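Local coordinates for protein AimR transcriptional regulator (Bacillus phage phi3T, PDB 5ZVV) that activates transcription of the aimX locus as a homodimer, apparently steering phage phi3T toward lysis until its arbitrium peptide converts it to an inactive monomer, at residues Leu64-Phe69 against Asp92-Lys97; Ile128-Ala133 against Tyr157-Ile162; Gln282-Asn287 against Ala298-Asn303; Tyr345-Tyr350 against Gln361-Gln366. All blocks are in the same frame, centred on the assembly; numbering follows the deposited sequence.

Contact 1: residues Leu64-Phe69 against Asp92-Lys97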
# COMPACT_ATOMS: atom_id res chain seq x y z
N LEU A 64 36.07 -13.96 13.05
CA LEU A 64 36.71 -15.02 12.28
C LEU A 64 36.18 -15.07 10.86
O LEU A 64 36.95 -15.09 9.89
CB LEU A 64 36.50 -16.37 12.98
CG LEU A 64 36.97 -16.47 14.43
CD1 LEU A 64 36.82 -17.90 14.93
CD2 LEU A 64 38.41 -15.99 14.57
N LEU A 65 34.85 -15.07 10.70
CA LEU A 65 34.26 -15.11 9.37
C LEU A 65 34.44 -13.80 8.63
O LEU A 65 34.40 -13.80 7.39
CB LEU A 65 32.78 -15.47 9.46
CG LEU A 65 32.49 -16.90 9.91
CD1 LEU A 65 30.99 -17.15 9.98
CD2 LEU A 65 33.16 -17.89 8.98
N SER A 66 34.62 -12.69 9.35
CA SER A 66 34.97 -11.44 8.68
C SER A 66 36.32 -11.55 8.01
O SER A 66 36.52 -11.03 6.90
CB SER A 66 34.95 -10.29 9.69
OG SER A 66 35.33 -9.08 9.08
N GLU A 67 37.27 -12.24 8.65
CA GLU A 67 38.56 -12.47 8.00
C GLU A 67 38.46 -13.53 6.91
O GLU A 67 39.11 -13.41 5.87
CB GLU A 67 39.60 -12.86 9.06
CG GLU A 67 41.00 -13.07 8.51
CD GLU A 67 42.00 -13.39 9.60
OE1 GLU A 67 41.58 -13.53 10.77
OE2 GLU A 67 43.21 -13.49 9.29
N TYR A 68 37.65 -14.56 7.14
CA TYR A 68 37.61 -15.71 6.23
C TYR A 68 36.90 -15.36 4.93
O TYR A 68 37.37 -15.72 3.84
CB TYR A 68 36.93 -16.89 6.92
CG TYR A 68 36.95 -18.18 6.15
CD1 TYR A 68 38.00 -19.07 6.28
CD2 TYR A 68 35.91 -18.51 5.29
CE1 TYR A 68 38.03 -20.26 5.58
CE2 TYR A 68 35.93 -19.70 4.58
CZ TYR A 68 36.99 -20.56 4.73
OH TYR A 68 37.01 -21.75 4.03
N PHE A 69 35.76 -14.67 5.02
CA PHE A 69 34.95 -14.40 3.83
C PHE A 69 35.70 -13.55 2.82
O PHE A 69 35.55 -13.72 1.61
CB PHE A 69 33.65 -13.71 4.23
CG PHE A 69 32.62 -14.63 4.82
CD1 PHE A 69 32.78 -16.00 4.77
CD2 PHE A 69 31.47 -14.12 5.41
CE1 PHE A 69 31.83 -16.85 5.31
CE2 PHE A 69 30.51 -14.96 5.95
CZ PHE A 69 30.69 -16.32 5.90
N ASP A 92 27.10 -5.38 8.62
CA ASP A 92 26.98 -4.40 7.54
C ASP A 92 28.32 -4.05 6.92
O ASP A 92 28.43 -3.93 5.69
CB ASP A 92 26.29 -3.14 8.04
CG ASP A 92 24.84 -3.37 8.42
OD1 ASP A 92 24.22 -4.31 7.86
OD2 ASP A 92 24.31 -2.62 9.27
N THR A 93 29.35 -3.86 7.75
CA THR A 93 30.68 -3.51 7.23
C THR A 93 31.20 -4.62 6.32
O THR A 93 31.57 -4.38 5.16
CB THR A 93 31.63 -3.26 8.39
OG1 THR A 93 31.08 -2.26 9.26
CG2 THR A 93 32.99 -2.79 7.89
N LEU A 94 31.24 -5.84 6.85
CA LEU A 94 31.62 -7.00 6.06
C LEU A 94 30.74 -7.14 4.83
O LEU A 94 31.23 -7.40 3.72
CB LEU A 94 31.55 -8.26 6.92
CG LEU A 94 31.91 -9.59 6.25
CD1 LEU A 94 33.35 -9.57 5.76
CD2 LEU A 94 31.69 -10.74 7.22
N THR A 95 29.42 -6.97 5.00
CA THR A 95 28.50 -7.12 3.88
C THR A 95 28.85 -6.17 2.74
O THR A 95 28.85 -6.57 1.57
CB THR A 95 27.06 -6.88 4.34
OG1 THR A 95 26.69 -7.84 5.33
CG2 THR A 95 26.10 -6.97 3.16
N ASP A 96 29.17 -4.92 3.06
CA ASP A 96 29.47 -3.95 2.01
C ASP A 96 30.81 -4.24 1.36
O ASP A 96 30.96 -4.08 0.14
CB ASP A 96 29.43 -2.53 2.58
CG ASP A 96 28.04 -2.12 3.02
OD1 ASP A 96 27.06 -2.68 2.48
OD2 ASP A 96 27.92 -1.23 3.89
N LYS A 97 31.80 -4.68 2.14
CA LYS A 97 33.07 -5.10 1.54
C LYS A 97 32.86 -6.25 0.55
O LYS A 97 33.36 -6.22 -0.58
CB LYS A 97 34.06 -5.50 2.63
CG LYS A 97 34.51 -4.33 3.50
CD LYS A 97 35.43 -4.79 4.62
CE LYS A 97 35.77 -3.64 5.55
NZ LYS A 97 36.59 -4.08 6.72
O HOH W 1 34.94 -6.57 7.70
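Ser66, Phe69 and Leu94 join two parallel helices in an all-helical array consistent with the TPR-like superhelix of this family. Helix 61-69 and helix 92-103 run the same way, with 5° between the axes of their short segments. The chain returns between them through helix 77-88, so this is a next-but-one helix pair. The axes stay 10.5 Å apart, and a single side chain does most of the bridging. Leu94 sends its CG anti to the backbone N (chi1 179°), which pushes both methyls across the gap. CD2 reaches the backbone of the other helix, 3.7 Å from Ser66 CA. The same methyl lies 3.8 Å from Phe69 CD2, and the two side chains meet at about a right angle. One face of the Phe69 ring is covered from its own helix by Leu65 CB. Leu50 of helix 47-56 also touches both Leu65 and Phe69. Ser86 of helix 77-88 touches Leu94. On the polar side of the contact, CD1 of Leu94 is 3.9 Å from Ser66 OG. That hydroxyl is tied to the second helix through one water. The water lies 2.9 Å from Ser66 OG and accepts from Lys97 NZ at 3.1 Å.

Contact 2: residues Ile128-Ala133 against Tyr157-Ile162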
# COMPACT_ATOMS: atom_id res chain seq x y z
N ILE A 128 18.38 5.10 -1.85
CA ILE A 128 17.74 4.94 -3.15
C ILE A 128 16.24 4.87 -2.93
O ILE A 128 15.77 4.47 -1.86
CB ILE A 128 18.26 3.70 -3.90
CG1 ILE A 128 17.88 3.75 -5.38
CG2 ILE A 128 17.74 2.42 -3.25
CD1 ILE A 128 18.27 2.51 -6.15
N SER A 129 15.49 5.29 -3.94
CA SER A 129 14.04 5.16 -3.88
C SER A 129 13.63 3.71 -4.10
O SER A 129 14.36 2.91 -4.69
CB SER A 129 13.38 6.06 -4.92
OG SER A 129 12.00 5.77 -5.04
N LEU A 130 12.43 3.37 -3.62
CA LEU A 130 11.91 2.02 -3.82
C LEU A 130 11.64 1.76 -5.29
O LEU A 130 12.01 0.70 -5.83
CB LEU A 130 10.64 1.84 -2.99
CG LEU A 130 10.08 0.42 -2.86
CD1 LEU A 130 9.55 0.21 -1.45
CD2 LEU A 130 8.99 0.17 -3.88
N ASN A 131 11.01 2.71 -5.98
CA ASN A 131 10.81 2.58 -7.41
C ASN A 131 12.14 2.64 -8.16
O ASN A 131 12.30 1.96 -9.18
CB ASN A 131 9.85 3.66 -7.92
CG ASN A 131 8.44 3.46 -7.42
OD1 ASN A 131 8.20 2.75 -6.44
ND2 ASN A 131 7.48 4.08 -8.10
N ASP A 132 13.08 3.46 -7.68
CA ASP A 132 14.42 3.46 -8.26
C ASP A 132 15.10 2.10 -8.07
O ASP A 132 15.87 1.66 -8.93
CB ASP A 132 15.27 4.56 -7.63
CG ASP A 132 14.93 5.93 -8.15
OD1 ASP A 132 14.09 6.03 -9.07
OD2 ASP A 132 15.51 6.92 -7.65
N ALA A 133 14.82 1.43 -6.95
CA ALA A 133 15.35 0.09 -6.75
C ALA A 133 14.68 -0.91 -7.68
O ALA A 133 15.33 -1.87 -8.12
CB ALA A 133 15.17 -0.34 -5.29
N TYR A 157 11.40 -5.72 3.09
CA TYR A 157 12.02 -4.95 4.16
C TYR A 157 11.71 -3.47 4.02
O TYR A 157 11.38 -2.79 5.00
CB TYR A 157 13.52 -5.19 4.20
CG TYR A 157 13.91 -6.61 4.57
CD1 TYR A 157 13.77 -7.06 5.88
CD2 TYR A 157 14.42 -7.49 3.62
CE1 TYR A 157 14.12 -8.35 6.22
CE2 TYR A 157 14.77 -8.78 3.96
CZ TYR A 157 14.62 -9.21 5.26
OH TYR A 157 14.97 -10.49 5.60
N ALA A 158 11.82 -2.93 2.80
CA ALA A 158 11.51 -1.52 2.57
C ALA A 158 10.04 -1.23 2.84
O ALA A 158 9.70 -0.25 3.52
CB ALA A 158 11.90 -1.12 1.15
N TYR A 159 9.15 -2.09 2.32
CA TYR A 159 7.72 -1.93 2.59
C TYR A 159 7.43 -2.00 4.08
O TYR A 159 6.58 -1.25 4.59
CB TYR A 159 6.92 -3.01 1.85
CG TYR A 159 6.82 -2.80 0.36
CD1 TYR A 159 6.49 -1.56 -0.17
CD2 TYR A 159 7.04 -3.85 -0.53
CE1 TYR A 159 6.40 -1.36 -1.53
CE2 TYR A 159 6.95 -3.66 -1.89
CZ TYR A 159 6.63 -2.42 -2.39
OH TYR A 159 6.53 -2.23 -3.75
N LEU A 160 8.12 -2.88 4.80
CA LEU A 160 8.03 -2.89 6.25
C LEU A 160 8.54 -1.58 6.84
O LEU A 160 7.96 -1.05 7.79
CB LEU A 160 8.82 -4.07 6.83
CG LEU A 160 9.00 -4.08 8.35
CD1 LEU A 160 7.67 -4.29 9.04
CD2 LEU A 160 10.00 -5.15 8.76
N ASN A 161 9.63 -1.04 6.27
CA ASN A 161 10.19 0.19 6.80
C ASN A 161 9.23 1.36 6.64
O ASN A 161 9.25 2.30 7.45
CB ASN A 161 11.53 0.50 6.12
CG ASN A 161 12.25 1.66 6.76
OD1 ASN A 161 12.77 1.55 7.88
ND2 ASN A 161 12.30 2.79 6.06
N ILE A 162 8.37 1.33 5.62
CA ILE A 162 7.37 2.38 5.43
C ILE A 162 5.98 1.91 5.85
O ILE A 162 4.99 2.59 5.55
CB ILE A 162 7.36 2.90 3.99
CG1 ILE A 162 7.10 1.76 3.00
CG2 ILE A 162 8.68 3.59 3.67
CD1 ILE A 162 7.03 2.21 1.56
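Leu130 supplies the whole of one side of this contact, and Ala158, Tyr159 and Ile162 receive it. The apolar contacts come first. With chi1 at -169° the leucine reaches straight out from its helix, and its two methyls divide the work. CD1 sits 3.7 Å from Ala158 CB and 3.5 Å from Tyr159 CE1. It also approaches Ile162 CD1, but more loosely, at 4.4 Å. CD2 goes to the far end of the tyrosine. There the methyl makes a van der Waals contact with the hydroxyl oxygen, 3.4 Å from Tyr159 OH, without a hydrogen bond. The two methyls thus follow the ring obliquely from CE1 to the hydroxyl. Leu167, Met168 and Thr171 of helix 165-173 also touch Tyr159.

The polar part is local to the start of helix 130-139. Ser129 stands at its N-cap. Its OG accepts a weak bond from Asn131 N at 3.4 Å, with an N-H...O angle of 127°. The stronger backbone bond runs from Ala133 N to Ser129 O. In the same turn, Asn131 packs on Ile134 of the second subunit, so the contact lies beside a subunit boundary.

The first turn of helix 130-139 is therefore closed onto the last turn of helix 145-161. This is the open end of a helical hairpin, the basic element of TPR-like folds.

Contact 3: residues Gln282-Asn287 against Ala298-Asn303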
# COMPACT_ATOMS: atom_id res chain seq x y z
N GLN A 282 13.17 -5.36 36.37
CA GLN A 282 14.61 -5.20 36.44
C GLN A 282 15.19 -4.53 35.20
O GLN A 282 16.41 -4.35 35.13
CB GLN A 282 15.29 -6.55 36.63
CG GLN A 282 14.78 -7.36 37.81
CD GLN A 282 15.39 -8.75 37.84
OE1 GLN A 282 15.82 -9.27 36.81
NE2 GLN A 282 15.43 -9.35 39.02
N TRP A 283 14.35 -4.16 34.23
CA TRP A 283 14.82 -3.80 32.90
C TRP A 283 14.53 -2.35 32.54
O TRP A 283 14.57 -1.99 31.36
CB TRP A 283 14.21 -4.74 31.86
CG TRP A 283 14.46 -6.18 32.19
CD1 TRP A 283 15.56 -6.92 31.87
CD2 TRP A 283 13.59 -7.05 32.92
NE1 TRP A 283 15.43 -8.20 32.36
CE2 TRP A 283 14.22 -8.30 33.01
CE3 TRP A 283 12.33 -6.89 33.51
CZ2 TRP A 283 13.64 -9.39 33.65
CZ3 TRP A 283 11.76 -7.97 34.16
CH2 TRP A 283 12.41 -9.20 34.22
N VAL A 284 14.25 -1.51 33.53
CA VAL A 284 14.08 -0.08 33.27
C VAL A 284 15.40 0.48 32.75
O VAL A 284 16.45 0.30 33.36
CB VAL A 284 13.64 0.65 34.55
CG1 VAL A 284 13.48 2.14 34.27
CG2 VAL A 284 12.34 0.06 35.08
N ASN A 285 15.33 1.14 31.60
CA ASN A 285 16.52 1.73 30.99
C ASN A 285 16.66 3.16 31.50
O ASN A 285 15.86 4.04 31.16
CB ASN A 285 16.41 1.70 29.46
CG ASN A 285 17.74 1.97 28.77
OD1 ASN A 285 18.56 2.77 29.24
ND2 ASN A 285 17.96 1.31 27.64
N TYR A 286 17.68 3.40 32.32
CA TYR A 286 17.97 4.71 32.88
C TYR A 286 19.02 5.48 32.08
O TYR A 286 19.29 6.64 32.40
CB TYR A 286 18.42 4.58 34.33
CG TYR A 286 17.36 4.04 35.27
CD1 TYR A 286 16.42 4.88 35.84
CD2 TYR A 286 17.32 2.69 35.60
CE1 TYR A 286 15.45 4.39 36.70
CE2 TYR A 286 16.35 2.19 36.46
CZ TYR A 286 15.42 3.05 37.01
OH TYR A 286 14.45 2.57 37.87
N ASN A 287 19.61 4.86 31.06
CA ASN A 287 20.72 5.47 30.33
C ASN A 287 20.38 5.60 28.85
O ASN A 287 21.14 5.15 27.99
CB ASN A 287 21.99 4.64 30.51
CG ASN A 287 22.31 4.40 31.96
OD1 ASN A 287 21.60 3.66 32.65
ND2 ASN A 287 23.37 5.03 32.45
N ALA A 298 8.83 5.99 31.73
CA ALA A 298 7.69 6.76 32.23
C ALA A 298 6.56 5.83 32.65
O ALA A 298 5.87 6.08 33.64
CB ALA A 298 7.22 7.76 31.18
N PHE A 299 6.35 4.75 31.89
CA PHE A 299 5.38 3.72 32.28
C PHE A 299 5.71 3.18 33.67
O PHE A 299 4.84 3.13 34.56
CB PHE A 299 5.40 2.61 31.23
CG PHE A 299 4.21 1.68 31.28
CD1 PHE A 299 3.20 1.83 32.22
CD2 PHE A 299 4.11 0.64 30.37
CE1 PHE A 299 2.12 0.96 32.25
CE2 PHE A 299 3.03 -0.24 30.39
CZ PHE A 299 2.04 -0.07 31.34
N TYR A 300 6.96 2.78 33.88
CA TYR A 300 7.40 2.28 35.18
C TYR A 300 7.16 3.30 36.29
O TYR A 300 6.66 2.96 37.37
CB TYR A 300 8.87 1.88 35.11
CG TYR A 300 9.51 1.52 36.43
CD1 TYR A 300 9.27 0.29 37.03
CD2 TYR A 300 10.38 2.40 37.06
CE1 TYR A 300 9.86 -0.04 38.23
CE2 TYR A 300 10.97 2.08 38.26
CZ TYR A 300 10.71 0.85 38.84
OH TYR A 300 11.31 0.52 40.04
N TYR A 301 7.51 4.57 36.03
CA TYR A 301 7.25 5.62 37.01
C TYR A 301 5.76 5.73 37.33
O TYR A 301 5.38 5.86 38.50
CB TYR A 301 7.78 6.96 36.50
CG TYR A 301 9.28 7.11 36.61
CD1 TYR A 301 10.02 6.34 37.49
CD2 TYR A 301 9.96 8.05 35.84
CE1 TYR A 301 11.40 6.49 37.59
CE2 TYR A 301 11.32 8.21 35.93
CZ TYR A 301 12.04 7.43 36.81
OH TYR A 301 13.41 7.59 36.91
N ILE A 302 4.91 5.67 36.30
CA ILE A 302 3.47 5.74 36.50
C ILE A 302 3.01 4.61 37.42
O ILE A 302 2.21 4.82 38.34
CB ILE A 302 2.73 5.69 35.15
CG1 ILE A 302 2.96 6.98 34.36
CG2 ILE A 302 1.24 5.44 35.36
CD1 ILE A 302 2.51 6.88 32.92
N ASN A 303 3.50 3.40 37.17
CA ASN A 303 3.12 2.27 38.02
C ASN A 303 3.59 2.48 39.46
O ASN A 303 2.86 2.15 40.40
CB ASN A 303 3.68 0.97 37.45
CG ASN A 303 2.90 0.47 36.26
OD1 ASN A 303 1.77 0.91 36.02
ND2 ASN A 303 3.48 -0.45 35.51
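Tyr300, with Val284 and Tyr286 against it, is where the loop before helix 291-304 folds back onto that helix. This is a loop-on-helix contact within the all-helical fold. Tyr300 can be followed outward. Its CB points toward the loop and lies 3.9 Å from Val284 CG2. A chi1 of 172° carries the ring out toward the loop, and a chi2 of 77° turns one face to the valine. CG is the nearest ring atom to that methyl, at 3.5 Å. CD1 and CD2 lie almost as close. The methyl stands over the face as a CH-pi contact, 3.6 Å from the ring centroid and 16° off the normal. Farther out, CE1 and CE2 are each 4.0 Å from Val284 CG2. CE2 also meets a second partner, Tyr286 OH, at 3.5 Å, which approaches this ring obliquely. CZ is already 4.2 Å from Val284 CG2, and the ring ends in its hydroxyl beyond the valine.

Val284 works in two directions. While CG2 takes the Tyr300 face, CG1 lies over a face of Tyr286, 3.5 Å above its plane and toward the rim. Tyr286 is exposed and also touches a crystal neighbour, so its placement may owe something to the lattice. The loop itself is turned by Asn285, whose OD1 accepts from Asn287 N in an Asx turn. Arg297 of helix 291-304 touches both Val284 and Tyr286. It also hydrogen-bonds Tyr301 OH through NH2. The same Tyr301 OH sits at the edge of the Tyr286 ring, in its plane, 3.8 Å from CE1.

Contact 4: residues Tyr345-Tyr350 against Gln361-Gln366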
# COMPACT_ATOMS: atom_id res chain seq x y z
N TYR A 345 -8.95 7.88 23.81
CA TYR A 345 -9.49 8.04 22.47
C TYR A 345 -8.38 8.39 21.47
O TYR A 345 -8.31 7.81 20.38
CB TYR A 345 -10.57 9.12 22.46
CG TYR A 345 -11.75 8.84 23.37
CD1 TYR A 345 -12.08 7.54 23.74
CD2 TYR A 345 -12.54 9.88 23.86
CE1 TYR A 345 -13.15 7.29 24.57
CE2 TYR A 345 -13.61 9.63 24.69
CZ TYR A 345 -13.92 8.33 25.04
OH TYR A 345 -14.98 8.08 25.87
N LYS A 346 -7.51 9.33 21.84
CA LYS A 346 -6.41 9.71 20.95
C LYS A 346 -5.44 8.55 20.77
O LYS A 346 -4.95 8.32 19.65
CB LYS A 346 -5.70 10.95 21.50
CG LYS A 346 -6.56 12.20 21.50
CD LYS A 346 -5.72 13.47 21.59
CE LYS A 346 -5.57 13.95 23.02
NZ LYS A 346 -6.86 14.43 23.59
N SER A 347 -5.14 7.82 21.84
CA SER A 347 -4.33 6.62 21.73
C SER A 347 -4.93 5.65 20.71
O SER A 347 -4.22 5.11 19.85
CB SER A 347 -4.19 5.95 23.09
OG SER A 347 -3.69 4.62 22.97
N ILE A 348 -6.24 5.44 20.79
CA ILE A 348 -6.92 4.57 19.83
C ILE A 348 -6.75 5.10 18.41
O ILE A 348 -6.45 4.34 17.48
CB ILE A 348 -8.40 4.41 20.20
CG1 ILE A 348 -8.55 3.60 21.48
CG2 ILE A 348 -9.17 3.75 19.06
CD1 ILE A 348 -9.96 3.57 22.03
N ARG A 349 -6.92 6.41 18.23
CA ARG A 349 -6.82 6.98 16.88
C ARG A 349 -5.42 6.81 16.31
O ARG A 349 -5.26 6.58 15.10
CB ARG A 349 -7.22 8.45 16.90
CG ARG A 349 -8.70 8.67 17.15
CD ARG A 349 -9.06 10.15 17.18
NE ARG A 349 -10.48 10.35 17.48
CZ ARG A 349 -11.44 10.37 16.56
NH1 ARG A 349 -11.13 10.22 15.27
NH2 ARG A 349 -12.70 10.55 16.92
N TYR A 350 -4.39 6.89 17.16
CA TYR A 350 -3.03 6.73 16.64
C TYR A 350 -2.69 5.27 16.38
O TYR A 350 -1.98 4.97 15.42
CB TYR A 350 -2.03 7.38 17.60
CG TYR A 350 -1.95 8.88 17.41
CD1 TYR A 350 -1.37 9.42 16.27
CD2 TYR A 350 -2.45 9.75 18.36
CE1 TYR A 350 -1.29 10.78 16.08
CE2 TYR A 350 -2.38 11.12 18.18
CZ TYR A 350 -1.79 11.63 17.04
OH TYR A 350 -1.71 12.99 16.86
N GLN A 361 -5.51 -2.74 22.05
CA GLN A 361 -6.25 -3.22 23.21
C GLN A 361 -5.80 -2.54 24.50
O GLN A 361 -6.53 -2.58 25.49
CB GLN A 361 -6.11 -4.73 23.34
CG GLN A 361 -4.69 -5.23 23.53
CD GLN A 361 -4.60 -6.74 23.52
OE1 GLN A 361 -5.08 -7.41 24.44
NE2 GLN A 361 -3.99 -7.30 22.48
N LEU A 362 -4.61 -1.91 24.50
CA LEU A 362 -4.16 -1.21 25.71
C LEU A 362 -5.18 -0.17 26.16
O LEU A 362 -5.68 -0.28 27.30
CB LEU A 362 -2.78 -0.60 25.48
CG LEU A 362 -1.56 -1.52 25.49
CD1 LEU A 362 -0.32 -0.71 25.17
CD2 LEU A 362 -1.44 -2.17 26.84
N PRO A 363 -5.54 0.84 25.36
CA PRO A 363 -6.58 1.77 25.83
C PRO A 363 -7.95 1.12 25.92
O PRO A 363 -8.70 1.41 26.86
CB PRO A 363 -6.54 2.89 24.78
CG PRO A 363 -6.02 2.25 23.57
CD PRO A 363 -5.03 1.24 24.03
N LEU A 364 -8.28 0.24 24.98
CA LEU A 364 -9.58 -0.43 25.01
C LEU A 364 -9.79 -1.16 26.33
O LEU A 364 -10.81 -0.95 27.01
CB LEU A 364 -9.70 -1.40 23.83
CG LEU A 364 -9.78 -0.74 22.46
CD1 LEU A 364 -9.77 -1.79 21.35
CD2 LEU A 364 -11.03 0.12 22.36
N LEU A 365 -8.83 -2.00 26.73
CA LEU A 365 -8.90 -2.65 28.04
C LEU A 365 -9.10 -1.62 29.14
O LEU A 365 -9.93 -1.82 30.04
CB LEU A 365 -7.63 -3.46 28.30
CG LEU A 365 -7.44 -4.78 27.55
CD1 LEU A 365 -6.03 -5.31 27.77
CD2 LEU A 365 -8.47 -5.81 27.98
N GLN A 366 -8.37 -0.51 29.08
CA GLN A 366 -8.54 0.53 30.09
C GLN A 366 -9.92 1.15 30.01
O GLN A 366 -10.54 1.44 31.04
CB GLN A 366 -7.45 1.59 29.94
CG GLN A 366 -7.29 2.47 31.16
CD GLN A 366 -6.92 1.68 32.40
OE1 GLN A 366 -6.26 0.65 32.33
NE2 GLN A 366 -7.36 2.17 33.56
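Pro363 is set against Ser347 and Ile348 where helix 341-353 and helix 361-369 form an antiparallel helical hairpin near the C-terminus. The short segments make an angle of 151°, and their axes come within 8.8 Å.

Ile348 makes both apolar contacts, with Pro363 and with Leu364. Its CG1 is 3.5 Å from Pro363 CG, and Pro363 CB lies slightly farther from the same atom. Ile348 carries CG1 anti to its carbonyl carbon (chi1 -69°), and the extended chain takes CD1 past the proline. There CD1 meets Leu364 CD2 at 3.6 Å, with the two side chains nearly perpendicular. Ile380 of helix 374-380 touches both Ile348 and Leu364. Leu379 of the second subunit also packs on Ile348, so this core borders the dimer contact.

The polar element is Ser347. Its hydroxyl is buried, and its need is met by Gly328 O of helix 324-338, to which OG is hydrogen-bonded. Toward the neighbouring helix OG makes only van der Waals contact. It faces the CB, CG and CD atoms of the proline ring, closest to Pro363 CG at 3.4 Å.

The four contacts follow one another along the chain, each closing before the next opens. All lie in the TPR-related helical part of the protein, and none shares a helix with another. Contact 1 joins next-but-one helices, contacts 2 and 4 join consecutive ones, and contact 3 folds a loop onto the helix it precedes. Contacts 1 and 4 lie on opposite sides of the chain's centre, with their centres 45 Å apart. Contacts 3 and 4 are the closest pair, at 21 Å between centres and about 6 Å between nearest atoms. Local packing thus recurs along the helical array. Contacts 2 and 4 also touch the second subunit, whose association the arbitrium peptide undoes.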